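Side-chain contacts in glycine cleavage system H protein (Mycobacterium tuberculosis, PDB 3IFT), which probably shuttles the methylamine group of glycine from the P protein to the T protein on a covalently bound lipoyl cofactor: residues H22-R27 with T32-I37; L16-E21 with D103-G108. All coordinates share one frame; numbering follows the deposited sequence.

Interaction 1 (H22-R27 with T32-I37)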
loop_
_atom_site.group_PDB
_atom_site.type_symbol
_atom_site.label_atom_id
_atom_site.label_comp_id
_atom_site.label_asym_id
_atom_site.label_seq_id
_atom_site.Cartn_x
_atom_site.Cartn_y
_atom_site.Cartn_z
ATOM N N HIS A 22 -1.746 -5.851 -4.967
ATOM C CA HIS A 22 -1.881 -6.206 -3.549
ATOM C C HIS A 22 -1.466 -5.108 -2.621
ATOM O O HIS A 22 -0.923 -5.342 -1.537
ATOM C CB HIS A 22 -1.122 -7.498 -3.216
ATOM C CG HIS A 22 -1.318 -8.566 -4.246
ATOM N ND1 HIS A 22 -2.518 -9.216 -4.416
ATOM C CD2 HIS A 22 -0.489 -9.046 -5.200
ATOM C CE1 HIS A 22 -2.418 -10.064 -5.423
ATOM N NE2 HIS A 22 -1.202 -9.974 -5.925
ATOM N N GLU A 23 -1.763 -3.894 -3.036
ATOM C CA GLU A 23 -1.655 -2.778 -2.149
ATOM C C GLU A 23 -3.021 -2.367 -1.748
ATOM O O GLU A 23 -3.983 -2.598 -2.469
ATOM C CB GLU A 23 -0.897 -1.649 -2.786
ATOM C CG GLU A 23 0.572 -2.024 -2.848
ATOM C CD GLU A 23 1.432 -1.052 -3.605
ATOM O OE1 GLU A 23 1.118 0.156 -3.596
ATOM O OE2 GLU A 23 2.428 -1.510 -4.203
ATOM N N TRP A 24 -3.106 -1.780 -0.569
ATOM C CA TRP A 24 -4.364 -1.230 -0.130
ATOM C C TRP A 24 -4.175 0.250 0.015
ATOM O O TRP A 24 -3.061 0.739 0.170
ATOM C CB TRP A 24 -4.879 -1.868 1.160
ATOM C CG TRP A 24 -3.939 -1.826 2.301
ATOM C CD1 TRP A 24 -3.042 -2.793 2.639
ATOM C CD2 TRP A 24 -3.761 -0.764 3.250
ATOM N NE1 TRP A 24 -2.336 -2.416 3.776
ATOM C CE2 TRP A 24 -2.750 -1.180 4.169
ATOM C CE3 TRP A 24 -4.340 0.487 3.419
ATOM C CZ2 TRP A 24 -2.294 -0.359 5.220
ATOM C CZ3 TRP A 24 -3.920 1.272 4.470
ATOM C CH2 TRP A 24 -2.890 0.853 5.351
ATOM N N ILE A 25 -5.296 0.941 -0.037
ATOM C CA ILE A 25 -5.331 2.393 -0.046
ATOM C C ILE A 25 -6.471 2.748 0.857
ATOM O O ILE A 25 -7.622 2.330 0.619
ATOM C CB ILE A 25 -5.582 2.949 -1.455
ATOM C CG1 ILE A 25 -4.467 2.493 -2.388
ATOM C CG2 ILE A 25 -5.655 4.505 -1.418
ATOM C CD1 ILE A 25 -4.805 1.283 -3.236
ATOM N N ARG A 26 -6.123 3.442 1.934
ATOM C CA ARG A 26 -7.091 3.985 2.846
ATOM C C ARG A 26 -7.153 5.495 2.721
ATOM O O ARG A 26 -6.144 6.181 2.875
ATOM C CB ARG A 26 -6.727 3.650 4.274
ATOM C CG ARG A 26 -7.779 4.134 5.251
ATOM C CD ARG A 26 -7.353 3.840 6.680
ATOM N NE ARG A 26 -7.412 2.419 6.908
ATOM C CZ ARG A 26 -6.413 1.644 7.306
ATOM N NH1 ARG A 26 -5.231 2.151 7.628
ATOM N NH2 ARG A 26 -6.633 0.332 7.435
ATOM N N ARG A 27 -8.338 6.030 2.505
ATOM C CA ARG A 27 -8.438 7.484 2.487
ATOM C C ARG A 27 -8.310 7.973 3.912
ATOM O O ARG A 27 -9.179 7.731 4.710
ATOM C CB ARG A 27 -9.764 7.927 1.914
ATOM C CG ARG A 27 -9.910 9.414 1.996
ATOM C CD ARG A 27 -11.088 9.873 1.183
ATOM N NE ARG A 27 -10.867 11.236 0.710
ATOM C CZ ARG A 27 -11.384 11.731 -0.402
ATOM N NH1 ARG A 27 -12.176 10.973 -1.166
ATOM N NH2 ARG A 27 -11.124 12.989 -0.741
ATOM N N THR A 32 -5.322 12.788 1.441
ATOM C CA THR A 32 -4.329 11.826 1.827
ATOM C C THR A 32 -4.870 10.410 1.762
ATOM O O THR A 32 -6.004 10.120 2.180
ATOM C CB THR A 32 -3.843 12.098 3.259
ATOM O OG1 THR A 32 -3.302 13.419 3.311
ATOM C CG2 THR A 32 -2.764 11.117 3.666
ATOM N N VAL A 33 -4.046 9.527 1.222
ATOM C CA VAL A 33 -4.309 8.120 1.356
ATOM C C VAL A 33 -3.149 7.507 2.105
ATOM O O VAL A 33 -2.005 7.965 2.020
ATOM C CB VAL A 33 -4.509 7.420 0.019
ATOM C CG1 VAL A 33 -5.762 7.917 -0.655
ATOM C CG2 VAL A 33 -3.291 7.623 -0.882
ATOM N N ARG A 34 -3.471 6.472 2.859
ATOM C CA ARG A 34 -2.471 5.638 3.435
ATOM C C ARG A 34 -2.418 4.357 2.616
ATOM O O ARG A 34 -3.431 3.887 2.117
ATOM C CB ARG A 34 -2.804 5.352 4.875
ATOM C CG ARG A 34 -1.770 4.470 5.521
ATOM C CD ARG A 34 -1.720 4.739 6.998
ATOM N NE ARG A 34 -1.114 6.030 7.275
ATOM C CZ ARG A 34 -0.752 6.432 8.494
ATOM N NH1 ARG A 34 -0.919 5.628 9.526
ATOM N NH2 ARG A 34 -0.186 7.616 8.664
ATOM N N VAL A 35 -1.226 3.802 2.500
ATOM C CA VAL A 35 -0.963 2.673 1.670
ATOM C C VAL A 35 -0.153 1.611 2.394
ATOM O O VAL A 35 0.810 1.899 3.115
ATOM C CB VAL A 35 -0.196 3.150 0.415
ATOM C CG1 VAL A 35 0.060 2.041 -0.529
ATOM C CG2 VAL A 35 -0.988 4.292 -0.289
ATOM N N GLY A 36 -0.544 0.360 2.175
ATOM C CA GLY A 36 0.217 -0.778 2.633
ATOM C C GLY A 36 0.009 -1.911 1.673
ATOM O O GLY A 36 -0.548 -1.754 0.566
ATOM N N ILE A 37 0.490 -3.070 2.082
ATOM C CA ILE A 37 0.240 -4.276 1.323
ATOM C C ILE A 37 -0.799 -5.088 2.035
ATOM O O ILE A 37 -0.986 -4.992 3.251
ATOM C CB ILE A 37 1.503 -5.124 1.066
ATOM C CG1 ILE A 37 2.202 -5.525 2.379
ATOM C CG2 ILE A 37 2.452 -4.391 0.125
ATOM C CD1 ILE A 37 3.236 -6.594 2.145
#
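W24 places its CG between its own backbone N and carbonyl carbon (chi1 55°), which lays the indole across the neighbouring strand onto G36. R34 turns its CG anti to the backbone N (chi1 180°), which carries CG alongside the same ring. The backbone of G36 passes over one indole face. G36 CA makes a CH-pi contact 3.6 Å from the centroid of the five-membered ring of W24. The far rim is met by R34, whose CG is 3.8 Å from W24 CH2. Beyond CG the R34 chain bends and its NE reaches a salt bridge with D112. The guanidinium of R26 has W24 CZ3 over one face, 3.5 Å above the plane and offset toward its rim. R26 NH2 donates to Y105 O. W24 NE1 donates to P104 O, which is consistent with a fixed ring rotation.

I25, V33 and V35 put apolar side chains on one face of the sheet. I25 and V33 point the same way, and I25 CG2 is only 3.4 Å from V33 CB, a tight fit. L123 also touches V33, while P81 and L130 touch I25. E23 OE1 lies near V35 CG1, and E23 OE2 accepts from Y79 N.

The backbones are joined by four hydrogen bonds. R26 N to R34 O is 2.7 Å, with 169° at the hydrogen. W24 N to G36 O is 2.8 Å. This alternation of hydrogen-bonded and non-hydrogen-bonded pairs is that of an antiparallel beta hairpin, here within the larger sheet of the H protein.

Interaction 2 (L16-E21 with D103-G108)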
loop_
_atom_site.group_PDB
_atom_site.type_symbol
_atom_site.label_atom_id
_atom_site.label_comp_id
_atom_site.label_asym_id
_atom_site.label_seq_id
_atom_site.Cartn_x
_atom_site.Cartn_y
_atom_site.Cartn_z
ATOM N N LEU A 16 -11.338 -0.418 2.380
ATOM C CA LEU A 16 -10.143 -0.036 1.687
ATOM C C LEU A 16 -10.322 -0.190 0.198
ATOM O O LEU A 16 -11.216 -0.885 -0.279
ATOM C CB LEU A 16 -8.997 -0.929 2.125
ATOM C CG LEU A 16 -8.593 -0.797 3.583
ATOM C CD1 LEU A 16 -7.608 -1.906 3.928
ATOM C CD2 LEU A 16 -8.017 0.553 3.806
ATOM N N HIS A 17 -9.445 0.468 -0.535
ATOM C CA HIS A 17 -9.297 0.181 -1.932
ATOM C C HIS A 17 -8.020 -0.551 -2.096
ATOM O O HIS A 17 -7.174 -0.556 -1.199
ATOM C CB HIS A 17 -9.263 1.445 -2.764
ATOM C CG HIS A 17 -10.599 2.117 -2.893
ATOM N ND1 HIS A 17 -11.012 3.119 -2.039
ATOM C CD2 HIS A 17 -11.608 1.941 -3.784
ATOM C CE1 HIS A 17 -12.210 3.543 -2.406
ATOM N NE2 HIS A 17 -12.596 2.845 -3.461
ATOM N N TYR A 18 -7.905 -1.184 -3.257
ATOM C CA TYR A 18 -6.821 -2.076 -3.544
ATOM C C TYR A 18 -6.327 -1.906 -4.921
ATOM O O TYR A 18 -7.027 -1.404 -5.815
ATOM C CB TYR A 18 -7.254 -3.514 -3.371
ATOM C CG TYR A 18 -7.717 -3.772 -1.996
ATOM C CD1 TYR A 18 -6.837 -4.207 -1.038
ATOM C CD2 TYR A 18 -9.018 -3.480 -1.621
ATOM C CE1 TYR A 18 -7.249 -4.409 0.266
ATOM C CE2 TYR A 18 -9.440 -3.669 -0.343
ATOM C CZ TYR A 18 -8.566 -4.142 0.612
ATOM O OH TYR A 18 -8.983 -4.365 1.920
ATOM N N THR A 19 -5.085 -2.340 -5.100
ATOM C CA THR A 19 -4.585 -2.551 -6.429
ATOM C C THR A 19 -4.463 -4.041 -6.641
ATOM O O THR A 19 -4.333 -4.826 -5.683
ATOM C CB THR A 19 -3.221 -1.890 -6.611
ATOM O OG1 THR A 19 -2.259 -2.590 -5.840
ATOM C CG2 THR A 19 -3.249 -0.414 -6.194
ATOM N N ALA A 20 -4.455 -4.421 -7.906
ATOM C CA ALA A 20 -4.204 -5.797 -8.331
ATOM C C ALA A 20 -2.859 -6.308 -7.837
ATOM O O ALA A 20 -2.646 -7.502 -7.729
ATOM C CB ALA A 20 -4.251 -5.888 -9.871
ATOM N N GLU A 21 -1.959 -5.401 -7.529
ATOM C CA GLU A 21 -0.620 -5.783 -7.130
ATOM C C GLU A 21 -0.570 -5.842 -5.611
ATOM O O GLU A 21 0.505 -5.834 -5.055
ATOM C CB GLU A 21 0.421 -4.822 -7.650
ATOM C CG GLU A 21 0.580 -4.846 -9.164
ATOM C CD GLU A 21 -0.560 -4.161 -9.847
ATOM O OE1 GLU A 21 -0.893 -3.070 -9.388
ATOM O OE2 GLU A 21 -1.142 -4.722 -10.804
ATOM N N ASP A 103 0.407 -6.936 10.990
ATOM C CA ASP A 103 -0.705 -6.016 11.018
ATOM C C ASP A 103 -0.765 -5.194 9.730
ATOM O O ASP A 103 -0.644 -3.978 9.759
ATOM C CB ASP A 103 -0.610 -5.165 12.287
ATOM C CG ASP A 103 -1.835 -4.332 12.520
ATOM O OD1 ASP A 103 -2.912 -4.638 11.949
ATOM O OD2 ASP A 103 -1.698 -3.335 13.249
ATOM N N PRO A 104 -0.971 -5.880 8.600
ATOM C CA PRO A 104 -0.763 -5.278 7.274
ATOM C C PRO A 104 -1.601 -4.046 7.006
ATOM O O PRO A 104 -1.172 -3.170 6.285
ATOM C CB PRO A 104 -1.161 -6.404 6.312
ATOM C CG PRO A 104 -1.950 -7.356 7.134
ATOM C CD PRO A 104 -1.389 -7.293 8.493
ATOM N N TYR A 105 -2.780 -4.005 7.599
ATOM C CA TYR A 105 -3.703 -2.884 7.475
ATOM C C TYR A 105 -3.624 -1.883 8.618
ATOM O O TYR A 105 -4.331 -0.898 8.595
ATOM C CB TYR A 105 -5.112 -3.391 7.370
ATOM C CG TYR A 105 -5.281 -4.367 6.263
ATOM C CD1 TYR A 105 -5.082 -3.980 4.947
ATOM C CD2 TYR A 105 -5.610 -5.703 6.523
ATOM C CE1 TYR A 105 -5.240 -4.871 3.908
ATOM C CE2 TYR A 105 -5.751 -6.597 5.486
ATOM C CZ TYR A 105 -5.575 -6.170 4.182
ATOM O OH TYR A 105 -5.709 -7.028 3.141
ATOM N N GLY A 106 -2.781 -2.128 9.614
ATOM C CA GLY A 106 -2.774 -1.277 10.814
ATOM C C GLY A 106 -1.409 -0.673 10.930
ATOM O O GLY A 106 -1.046 0.189 10.137
ATOM N N ALA A 107 -0.629 -1.184 11.888
ATOM C CA ALA A 107 0.695 -0.679 12.205
ATOM C C ALA A 107 1.695 -1.025 11.120
ATOM O O ALA A 107 2.785 -0.516 11.118
ATOM C CB ALA A 107 1.171 -1.296 13.569
ATOM N N GLY A 108 1.329 -1.934 10.220
ATOM C CA GLY A 108 2.198 -2.324 9.152
ATOM C C GLY A 108 2.037 -1.484 7.914
ATOM O O GLY A 108 2.601 -1.819 6.896
#
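Y105 meets L16 and Y18 with its aromatic ring and carries the second segment's side of this contact. The loop that presents it starts at D103, the first residue to leave helical geometry after helix 99-102. D103 O is gripped by two backbone amides that come from opposite faces of its plane: G106 N at 2.8 Å and G108 N at 2.9 Å. The first of these bonds closes a type I beta turn from D103 to G106. P104 follows as the second residue of the turn. Its side chain packs on D39 and Q42 of helix 39-45.

Y105 comes third. Its CG lies anti to the carbonyl carbon (chi1 -55°). Its CB points toward the 16-21 segment, and the ring meets L16 and Y18. L16 CD1 meets the ring obliquely, 3.4 Å from Y105 CD1 and 3.8 Å from Y105 CE1. Further out, Y18 crosses Y105 at about a right angle, with Y18 CE1 4.2 Å from Y105 CE1. The Y105 hydroxyl bonds to D11 O and accepts from D39 N. The Y18 hydroxyl bonds to P13 O, and the Y18 ring stacks on Y136.

After G106, A107 N donates to D103 OD2 at 2.8 Å and 175°, a nearly straight bond. The amide arrives from above the carboxylate plane, 67° out of it. A107 O accepts from N90 ND2.

The contact sets the loop between helix 99-102 and strand 111-114 against L16 and the edge strand 17-18, away from the predicted lipoyl site. The segments share no hydrogen bond across it. Their attachment is therefore apolar, one leucine methyl and one tyrosine ring carbon, Y18 CE1, against Y105, while both hydroxyls in this buried place are satisfied by backbone groups of other residues.

Interactions 1 and 2 lie side by side, their centres about 5 Å apart. Along the chain interaction 1 falls between the two segments of interaction 2: 16-21 leads into 22-27, then comes 32-37, and 103-108 follows much later. Strands 17-18, 23-29 and 32-37 are consecutive neighbours in one antiparallel sheet, with 17-18 at its edge. I25 N lies 2.7 Å from H17 O, a probable hydrogen bond between the first two. The loop 103-108 also packs against the segments of interaction 1, and W24 CD1 is 3.3 Å from Y105 CE1. The edge of the sheet is thus joined to the loop ahead of strand 111-114, which pairs with strand 32-37.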